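Local coordinates for C381 turret protein (Sulfolobus turreted icosahedral virus, PDB 4IND) that forms the turrets of the virus capsid, assembling as a pentamer of chains that each string together three jelly-roll domains, at residues A[20-25]-A[138-143]; A[276-281]-A[354-359]; A[302-307]-A[365-370]. All blocks are in the same frame, centred on the assembly; numbering follows the deposited sequence. Where two conformers were deposited one is given.

Interaction 1: A[20-25]-A[138-143]; sequences YKLSEK and LAILEF
In the first jelly roll of the turret protein, strand 19-21, outermost in this chain's sheet, pairs antiparallel with strand 138-147, and the chain then leaves the sheet through a type I turn from K21 to E24. Three backbone bonds carry the pairing. Y20 and F143 exchange a reciprocal pair, Y20 N to F143 O at 2.8 Å and F143 N to Y20 O at 2.9 Å, both in the carbonyl planes. L22 N reaches L141 O at 2.8 Å from 37° above its carbonyl plane, beside a classic beta bulge, where L141 and E142 stand together opposite K85 of strand 78-88. A water also donates to L141 O and to S23 OG, which bonds N13 O of a neighbouring subunit. Polar side chains K21 and E142 run side by side on one face, CG to CG 4.0 Å; K21 NZ binds D73 and A14 of that subunit, and E142 OE2 bonds Y19 OH. Y20 and F143 share the other face, where the Y20 ring, CG anti to its carbonyl carbon, presents an edge to F143 O and also packs edge-to-face with F31. L22 lies alongside I140, its CD1 pressed to 3.4 Å from I140 CG2, closer than two methyls normally approach.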
loop_
_atom_site.group_PDB
_atom_site.type_symbol
_atom_site.label_atom_id
_atom_site.label_comp_id
_atom_site.label_asym_id
_atom_site.label_seq_id
_atom_site.Cartn_x
_atom_site.Cartn_y
_atom_site.Cartn_z
ATOM N N TYR A 20 28.312 7.884 -8.633
ATOM C CA TYR A 20 29.742 7.987 -8.877
ATOM C C TYR A 20 30.366 8.826 -7.780
ATOM O O TYR A 20 29.873 9.916 -7.477
ATOM C CB TYR A 20 30.034 8.727 -10.188
ATOM C CG TYR A 20 29.519 8.076 -11.458
ATOM C CD1 TYR A 20 30.364 7.304 -12.261
ATOM C CD2 TYR A 20 28.209 8.276 -11.865
ATOM C CE1 TYR A 20 29.895 6.715 -13.432
ATOM C CE2 TYR A 20 27.715 7.686 -13.017
ATOM C CZ TYR A 20 28.580 6.928 -13.813
ATOM O OH TYR A 20 28.089 6.353 -14.950
ATOM N N LYS A 21 31.440 8.339 -7.177
ATOM C CA LYS A 21 32.286 9.230 -6.394
ATOM C C LYS A 21 33.568 9.337 -7.192
ATOM O O LYS A 21 34.294 8.360 -7.332
ATOM C CB LYS A 21 32.574 8.670 -4.998
ATOM C CG LYS A 21 33.291 9.728 -4.141
ATOM C CD LYS A 21 33.333 9.361 -2.675
ATOM C CE LYS A 21 33.928 10.515 -1.850
ATOM N NZ LYS A 21 33.832 10.248 -0.368
ATOM N N LEU A 22 33.846 10.517 -7.722
ATOM C CA LEU A 22 34.857 10.623 -8.789
ATOM C C LEU A 22 36.283 10.673 -8.273
ATOM O O LEU A 22 37.252 10.654 -9.049
ATOM C CB LEU A 22 34.514 11.799 -9.710
ATOM C CG LEU A 22 33.163 11.586 -10.393
ATOM C CD1 LEU A 22 32.753 12.827 -11.164
ATOM C CD2 LEU A 22 33.209 10.367 -11.328
ATOM N N SER A 23 36.417 10.671 -6.951
ATOM C CA SER A 23 37.722 10.481 -6.324
ATOM C C SER A 23 38.086 9.007 -6.185
ATOM O O SER A 23 39.173 8.680 -5.694
ATOM C CB SER A 23 37.757 11.173 -4.962
ATOM O OG SER A 23 36.629 10.805 -4.204
ATOM N N GLU A 24 37.187 8.108 -6.597
ATOM C CA GLU A 24 37.525 6.686 -6.751
ATOM C C GLU A 24 37.890 6.425 -8.210
ATOM O O GLU A 24 37.113 6.745 -9.121
ATOM C CB GLU A 24 36.325 5.788 -6.395
ATOM C CG GLU A 24 35.878 5.831 -4.945
ATOM C CD GLU A 24 36.343 4.618 -4.161
ATOM O OE1 GLU A 24 37.425 4.089 -4.495
ATOM O OE2 GLU A 24 35.637 4.189 -3.214
ATOM N N LYS A 25 39.057 5.841 -8.431
ATOM C CA LYS A 25 39.569 5.631 -9.775
ATOM C C LYS A 25 38.608 4.840 -10.686
ATOM O O LYS A 25 38.368 5.194 -11.850
ATOM C CB LYS A 25 40.911 4.890 -9.664
ATOM C CG LYS A 25 41.501 4.490 -10.991
ATOM C CD LYS A 25 41.522 5.705 -11.929
ATOM C CE LYS A 25 42.673 5.622 -12.882
ATOM N NZ LYS A 25 42.694 6.652 -13.928
ATOM N N LEU A 138 35.504 24.041 -12.451
ATOM C CA LEU A 138 34.642 23.260 -11.551
ATOM C C LEU A 138 35.239 21.868 -11.367
ATOM O O LEU A 138 35.526 21.169 -12.341
ATOM C CB LEU A 138 33.237 23.116 -12.120
ATOM C CG LEU A 138 32.121 24.057 -11.712
ATOM C CD1 LEU A 138 30.781 23.398 -12.055
ATOM C CD2 LEU A 138 32.198 24.445 -10.224
ATOM N N ALA A 139 35.461 21.485 -10.121
ATOM C CA ALA A 139 35.807 20.114 -9.780
ATOM C C ALA A 139 34.497 19.328 -9.620
ATOM O O ALA A 139 33.548 19.823 -9.002
ATOM C CB ALA A 139 36.582 20.113 -8.455
ATOM N N ILE A 140 34.447 18.115 -10.166
ATOM C CA ILE A 140 33.269 17.269 -10.020
ATOM C C ILE A 140 33.562 16.147 -9.033
ATOM O O ILE A 140 34.371 15.268 -9.314
ATOM C CB ILE A 140 32.858 16.681 -11.374
ATOM C CG1 ILE A 140 32.864 17.776 -12.442
ATOM C CG2 ILE A 140 31.497 16.005 -11.287
ATOM C CD1 ILE A 140 32.812 17.250 -13.871
ATOM N N LEU A 141 32.902 16.171 -7.877
ATOM C CA LEU A 141 33.241 15.228 -6.803
ATOM C C LEU A 141 32.354 13.977 -6.776
ATOM O O LEU A 141 32.847 12.867 -6.521
ATOM C CB LEU A 141 33.200 15.902 -5.424
ATOM C CG LEU A 141 33.914 17.231 -5.178
ATOM C CD1 LEU A 141 34.190 17.424 -3.684
ATOM C CD2 LEU A 141 35.180 17.346 -5.965
ATOM N N GLU A 142 31.056 14.166 -6.997
ATOM C CA GLU A 142 30.099 13.050 -6.957
ATOM C C GLU A 142 28.988 13.313 -7.945
ATOM O O GLU A 142 28.669 14.448 -8.229
ATOM C CB GLU A 142 29.489 12.854 -5.565
ATOM C CG GLU A 142 30.459 12.486 -4.452
ATOM C CD GLU A 142 29.787 12.489 -3.060
ATOM O OE1 GLU A 142 30.293 13.204 -2.163
ATOM O OE2 GLU A 142 28.783 11.760 -2.850
ATOM N N PHE A 143 28.396 12.248 -8.467
ATOM C CA PHE A 143 27.255 12.379 -9.358
ATOM C C PHE A 143 26.284 11.294 -8.951
ATOM O O PHE A 143 26.645 10.112 -8.946
ATOM C CB PHE A 143 27.669 12.200 -10.815
ATOM C CG PHE A 143 26.539 12.425 -11.805
ATOM C CD1 PHE A 143 26.230 13.698 -12.258
ATOM C CD2 PHE A 143 25.780 11.343 -12.256
ATOM C CE1 PHE A 143 25.191 13.898 -13.165
ATOM C CE2 PHE A 143 24.748 11.519 -13.158
ATOM C CZ PHE A 143 24.453 12.794 -13.627
HETATM O O HOH W 1 34.531 13.166 -4.182
#

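Interaction 2: A[276-281]-A[354-359]; sequences VTLSGS and LVANGG
L278 makes the largest single contribution to this contact between the two sheets of the third jelly roll, at the end where strand 266-278 runs into a loop. With CG anti to the carbonyl carbon (chi1 -58°) and an extended chi2, its two methyls part over strand 351-358: CD2 meets A356 CB at 3.8 Å, while CD1 rests near the peptide carbonyl of N357, 3.8 Å from N357 O. L278 CB comes within 3.4 Å of G358 O. Two residues earlier in the strand, V276 crosses L354 obliquely, and the two touch loosely by V276 CG2 and L354 CD2, 4.2 Å apart; V276 CG2 lies anti to its carbonyl carbon, beside the backbone N.

The polar part is mostly backbone. G280 N donates to G358 O at 2.7 Å, approaching from above the carbonyl plane. N357 holds CG anti to its backbone N (chi1 -163°), and its amide is turned (chi2 -3°) so that OD1 bends back to G358 N in a short but poorly angled, weak bond. The same OD1 lies 3.2 Å from the carbonyl carbon of S281, beside that residue's O, with which it makes no hydrogen bond. G359, at a positive phi, brings bare backbone up to L278 O.

V283 and Q285, in the strand that follows the 279-282 loop, bond A356 and L354 along one edge of strand 351-358. V276 and L278 bond I367 and V365 in strand 365-377, and V311 of strand 311-319 lies against L278.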
loop_
_atom_site.group_PDB
_atom_site.type_symbol
_atom_site.label_atom_id
_atom_site.label_comp_id
_atom_site.label_asym_id
_atom_site.label_seq_id
_atom_site.Cartn_x
_atom_site.Cartn_y
_atom_site.Cartn_z
ATOM N N VAL A 276 -31.384 34.481 -5.098
ATOM C CA VAL A 276 -31.561 34.784 -6.511
ATOM C C VAL A 276 -32.959 35.321 -6.703
ATOM O O VAL A 276 -33.937 34.716 -6.253
ATOM C CB VAL A 276 -31.360 33.546 -7.392
ATOM C CG1 VAL A 276 -31.703 33.873 -8.832
ATOM C CG2 VAL A 276 -29.928 33.059 -7.283
ATOM N N THR A 277 -33.059 36.472 -7.356
ATOM C CA THR A 277 -34.353 37.082 -7.605
ATOM C C THR A 277 -34.781 36.858 -9.041
ATOM O O THR A 277 -34.050 37.190 -9.978
ATOM C CB THR A 277 -34.338 38.583 -7.285
ATOM O OG1 THR A 277 -34.136 38.763 -5.880
ATOM C CG2 THR A 277 -35.649 39.221 -7.677
ATOM N N LEU A 278 -35.972 36.290 -9.206
ATOM C CA LEU A 278 -36.461 35.897 -10.519
ATOM C C LEU A 278 -37.594 36.802 -10.946
ATOM O O LEU A 278 -38.525 37.050 -10.180
ATOM C CB LEU A 278 -36.933 34.438 -10.497
ATOM C CG LEU A 278 -35.882 33.402 -10.082
ATOM C CD1 LEU A 278 -36.516 32.037 -9.842
ATOM C CD2 LEU A 278 -34.772 33.307 -11.119
ATOM N N SER A 279 -37.528 37.290 -12.177
ATOM C CA SER A 279 -38.558 38.191 -12.674
ATOM C C SER A 279 -38.887 37.946 -14.143
ATOM O O SER A 279 -38.986 38.891 -14.930
ATOM C CB SER A 279 -38.130 39.642 -12.463
ATOM O OG SER A 279 -36.853 39.872 -13.036
ATOM N N GLY A 280 -39.058 36.677 -14.507
ATOM C CA GLY A 280 -39.523 36.322 -15.839
ATOM C C GLY A 280 -38.469 35.752 -16.773
ATOM O O GLY A 280 -38.798 35.143 -17.792
ATOM N N SER A 281 -37.202 35.950 -16.436
ATOM C CA SER A 281 -36.123 35.502 -17.305
ATOM C C SER A 281 -35.251 34.479 -16.612
ATOM O O SER A 281 -35.104 34.503 -15.393
ATOM C CB SER A 281 -35.274 36.689 -17.762
ATOM O OG SER A 281 -36.036 37.573 -18.568
ATOM N N LEU A 354 -26.241 27.850 -10.179
ATOM C CA LEU A 354 -27.679 27.625 -10.076
ATOM C C LEU A 354 -28.358 28.242 -11.284
ATOM O O LEU A 354 -28.158 29.426 -11.597
ATOM C CB LEU A 354 -28.239 28.263 -8.812
ATOM C CG LEU A 354 -29.720 27.997 -8.543
ATOM C CD1 LEU A 354 -29.937 26.544 -8.150
ATOM C CD2 LEU A 354 -30.228 28.917 -7.452
ATOM N N VAL A 355 -29.144 27.436 -11.981
ATOM C CA VAL A 355 -29.888 27.930 -13.124
ATOM C C VAL A 355 -31.352 27.927 -12.721
ATOM O O VAL A 355 -31.884 26.903 -12.314
ATOM C CB VAL A 355 -29.664 27.060 -14.372
ATOM C CG1 VAL A 355 -30.456 27.612 -15.552
ATOM C CG2 VAL A 355 -28.180 26.996 -14.718
ATOM N N ALA A 356 -31.999 29.077 -12.817
ATOM C CA ALA A 356 -33.358 29.204 -12.328
ATOM C C ALA A 356 -34.166 30.103 -13.242
ATOM O O ALA A 356 -33.613 30.932 -13.968
ATOM C CB ALA A 356 -33.364 29.746 -10.901
ATOM N N ASN A 357 -35.482 29.927 -13.203
ATOM C CA ASN A 357 -36.376 30.746 -13.995
ATOM C C ASN A 357 -37.737 30.799 -13.317
ATOM O O ASN A 357 -38.113 29.877 -12.580
ATOM C CB ASN A 357 -36.495 30.193 -15.418
ATOM C CG ASN A 357 -37.078 31.204 -16.387
ATOM O OD1 ASN A 357 -37.462 32.316 -16.002
ATOM N ND2 ASN A 357 -37.142 30.828 -17.657
ATOM N N GLY A 358 -38.473 31.876 -13.559
ATOM C CA GLY A 358 -39.763 32.061 -12.924
ATOM C C GLY A 358 -40.042 33.519 -12.604
ATOM O O GLY A 358 -39.284 34.407 -12.995
ATOM N N GLY A 359 -41.136 33.763 -11.891
ATOM C CA GLY A 359 -41.544 35.116 -11.570
ATOM C C GLY A 359 -41.993 35.846 -12.816
ATOM O O GLY A 359 -42.076 35.251 -13.892
#

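Interaction 3: A[302-307]-A[365-370]; sequences ASVSGL and VTITLI
Four backbone hydrogen bonds tie strand 295-305 to strand 365-377, an inner antiparallel pair in one sheet of the third, nucleoplasmin-like jelly roll. S303 and I370 form one reciprocal pair: I370 N to S303 O is the straighter bond, 2.8 Å and 170°, lying nearly along the C=O axis, and S303 N returns to I370 O in the carbonyl plane. S305 and T368 form the next, with S305 N to T368 O at 2.9 Å and both bonds in plane. V304 and L369 make the non-hydrogen-bonded pair between them. There the alpha carbons add CA-H...O contacts, V304 CA to T368 O at 3.3 Å and L369 CA to S303 O at 3.4 Å.

On one face stand S303, S305, T368 and I370. Two of the hydroxyls bond outside the pair: S303 OG to S338 O, and T368 OG1 to S275 OG in the adjoining strand 266-278. I370 puts CG1 in the crowded position between backbone N and carbonyl carbon (chi1 69°), which lays it against S303 CB at 3.6 Å; I370 also packs on A335 of a neighbouring subunit.

The opposite face turns to the sandwich interior, where V304 and I367 touch C314 and L369 touches L316 of the facing sheet. V304 splits its methyls across the two neighbours: CG1, anti to the backbone N, lies against I367 CB, and CG2 meets L369 CD1 at 3.8 Å. G306, with a positive phi of 98°, turns the chain out of the strand, and beyond it L307 leans back over I367, its CD2 4.1 Å from I367 CG2.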
loop_
_atom_site.group_PDB
_atom_site.type_symbol
_atom_site.label_atom_id
_atom_site.label_comp_id
_atom_site.label_asym_id
_atom_site.label_seq_id
_atom_site.Cartn_x
_atom_site.Cartn_y
_atom_site.Cartn_z
ATOM N N ALA A 302 -27.686 20.313 -0.254
ATOM C CA ALA A 302 -28.235 21.542 -0.815
ATOM C C ALA A 302 -29.731 21.634 -0.575
ATOM O O ALA A 302 -30.440 20.624 -0.562
ATOM C CB ALA A 302 -27.924 21.660 -2.303
ATOM N N SER A 303 -30.209 22.856 -0.388
ATOM C CA SER A 303 -31.622 23.084 -0.139
ATOM C C SER A 303 -32.010 24.441 -0.701
ATOM O O SER A 303 -31.193 25.365 -0.740
ATOM C CB SER A 303 -31.894 23.049 1.360
ATOM O OG SER A 303 -33.276 23.089 1.616
ATOM N N VAL A 304 -33.243 24.558 -1.162
ATOM C CA VAL A 304 -33.738 25.843 -1.661
ATOM C C VAL A 304 -35.028 26.184 -0.938
ATOM O O VAL A 304 -35.931 25.351 -0.846
ATOM C CB VAL A 304 -33.976 25.823 -3.182
ATOM C CG1 VAL A 304 -34.601 27.134 -3.643
ATOM C CG2 VAL A 304 -32.654 25.572 -3.917
ATOM N N SER A 305 -35.104 27.401 -0.402
ATOM C CA SER A 305 -36.324 27.878 0.214
ATOM C C SER A 305 -36.909 28.961 -0.659
ATOM O O SER A 305 -36.185 29.642 -1.397
ATOM C CB SER A 305 -36.059 28.421 1.614
ATOM O OG SER A 305 -35.120 29.475 1.571
ATOM N N GLY A 306 -38.223 29.109 -0.588
ATOM C CA GLY A 306 -38.909 30.155 -1.320
ATOM C C GLY A 306 -39.506 29.666 -2.621
ATOM O O GLY A 306 -40.041 30.458 -3.393
ATOM N N LEU A 307 -39.408 28.364 -2.876
ATOM C CA LEU A 307 -40.013 27.789 -4.075
ATOM C C LEU A 307 -41.531 27.915 -4.046
ATOM O O LEU A 307 -42.163 27.597 -3.046
ATOM C CB LEU A 307 -39.631 26.322 -4.222
ATOM C CG LEU A 307 -38.188 26.068 -4.642
ATOM C CD1 LEU A 307 -37.929 24.576 -4.817
ATOM C CD2 LEU A 307 -37.868 26.837 -5.913
ATOM N N VAL A 365 -39.885 36.731 -7.739
ATOM C CA VAL A 365 -39.793 35.728 -6.686
ATOM C C VAL A 365 -38.336 35.579 -6.284
ATOM O O VAL A 365 -37.453 35.475 -7.143
ATOM C CB VAL A 365 -40.283 34.356 -7.169
ATOM C CG1 VAL A 365 -40.415 33.393 -5.996
ATOM C CG2 VAL A 365 -41.594 34.483 -7.904
ATOM N N THR A 366 -38.083 35.565 -4.980
ATOM C CA THR A 366 -36.727 35.396 -4.479
ATOM C C THR A 366 -36.586 34.037 -3.809
ATOM O O THR A 366 -37.321 33.708 -2.877
ATOM C CB THR A 366 -36.336 36.512 -3.480
ATOM O OG1 THR A 366 -36.288 37.773 -4.157
ATOM C CG2 THR A 366 -34.971 36.225 -2.870
ATOM N N ILE A 367 -35.643 33.247 -4.300
ATOM C CA ILE A 367 -35.344 31.955 -3.709
ATOM C C ILE A 367 -33.962 32.000 -3.090
ATOM O O ILE A 367 -33.112 32.788 -3.500
ATOM C CB ILE A 367 -35.381 30.847 -4.756
ATOM C CG1 ILE A 367 -34.384 31.155 -5.867
ATOM C CG2 ILE A 367 -36.780 30.707 -5.340
ATOM C CD1 ILE A 367 -34.291 30.064 -6.908
ATOM N N THR A 368 -33.740 31.152 -2.098
ATOM C CA THR A 368 -32.465 31.134 -1.410
ATOM C C THR A 368 -31.912 29.730 -1.394
ATOM O O THR A 368 -32.575 28.805 -0.916
ATOM C CB THR A 368 -32.601 31.662 0.019
ATOM O OG1 THR A 368 -33.032 33.029 -0.025
ATOM C CG2 THR A 368 -31.262 31.580 0.754
ATOM N N LEU A 369 -30.703 29.582 -1.938
ATOM C CA LEU A 369 -30.005 28.324 -1.967
ATOM C C LEU A 369 -29.093 28.263 -0.749
ATOM O O LEU A 369 -28.406 29.225 -0.434
ATOM C CB LEU A 369 -29.156 28.230 -3.238
ATOM C CG LEU A 369 -28.171 27.068 -3.325
ATOM C CD1 LEU A 369 -28.929 25.769 -3.438
ATOM C CD2 LEU A 369 -27.200 27.241 -4.507
ATOM N N ILE A 370 -29.109 27.138 -0.047
ATOM C CA ILE A 370 -28.073 26.872 0.932
ATOM C C ILE A 370 -27.318 25.637 0.471
ATOM O O ILE A 370 -27.886 24.731 -0.160
ATOM C CB ILE A 370 -28.613 26.695 2.360
ATOM C CG1 ILE A 370 -29.403 25.401 2.482
ATOM C CG2 ILE A 370 -29.483 27.868 2.774
ATOM C CD1 ILE A 370 -30.177 25.315 3.777
#

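Interactions 2 and 3 belong to one jelly roll and touch directly through the pairing of strands 266-278 and 365-377, so strand 266-278 extends the sheet that interaction 3 holds together. Interaction 3 is pairing within a sheet, with a regular ladder and two distinct faces; interaction 2 spans the sandwich, mixing buried aliphatic contacts with one backbone bond from an exposed loop to the end of strand 351-358. Interaction 1 lies about 72 Å and 70 Å from them, centre to centre, in the first domain. Like interaction 3 it pairs antiparallel strands, but joins an outermost strand of the chain's sheet to an inner one; it is more fully buried, and its charged side chains bind a neighbouring subunit.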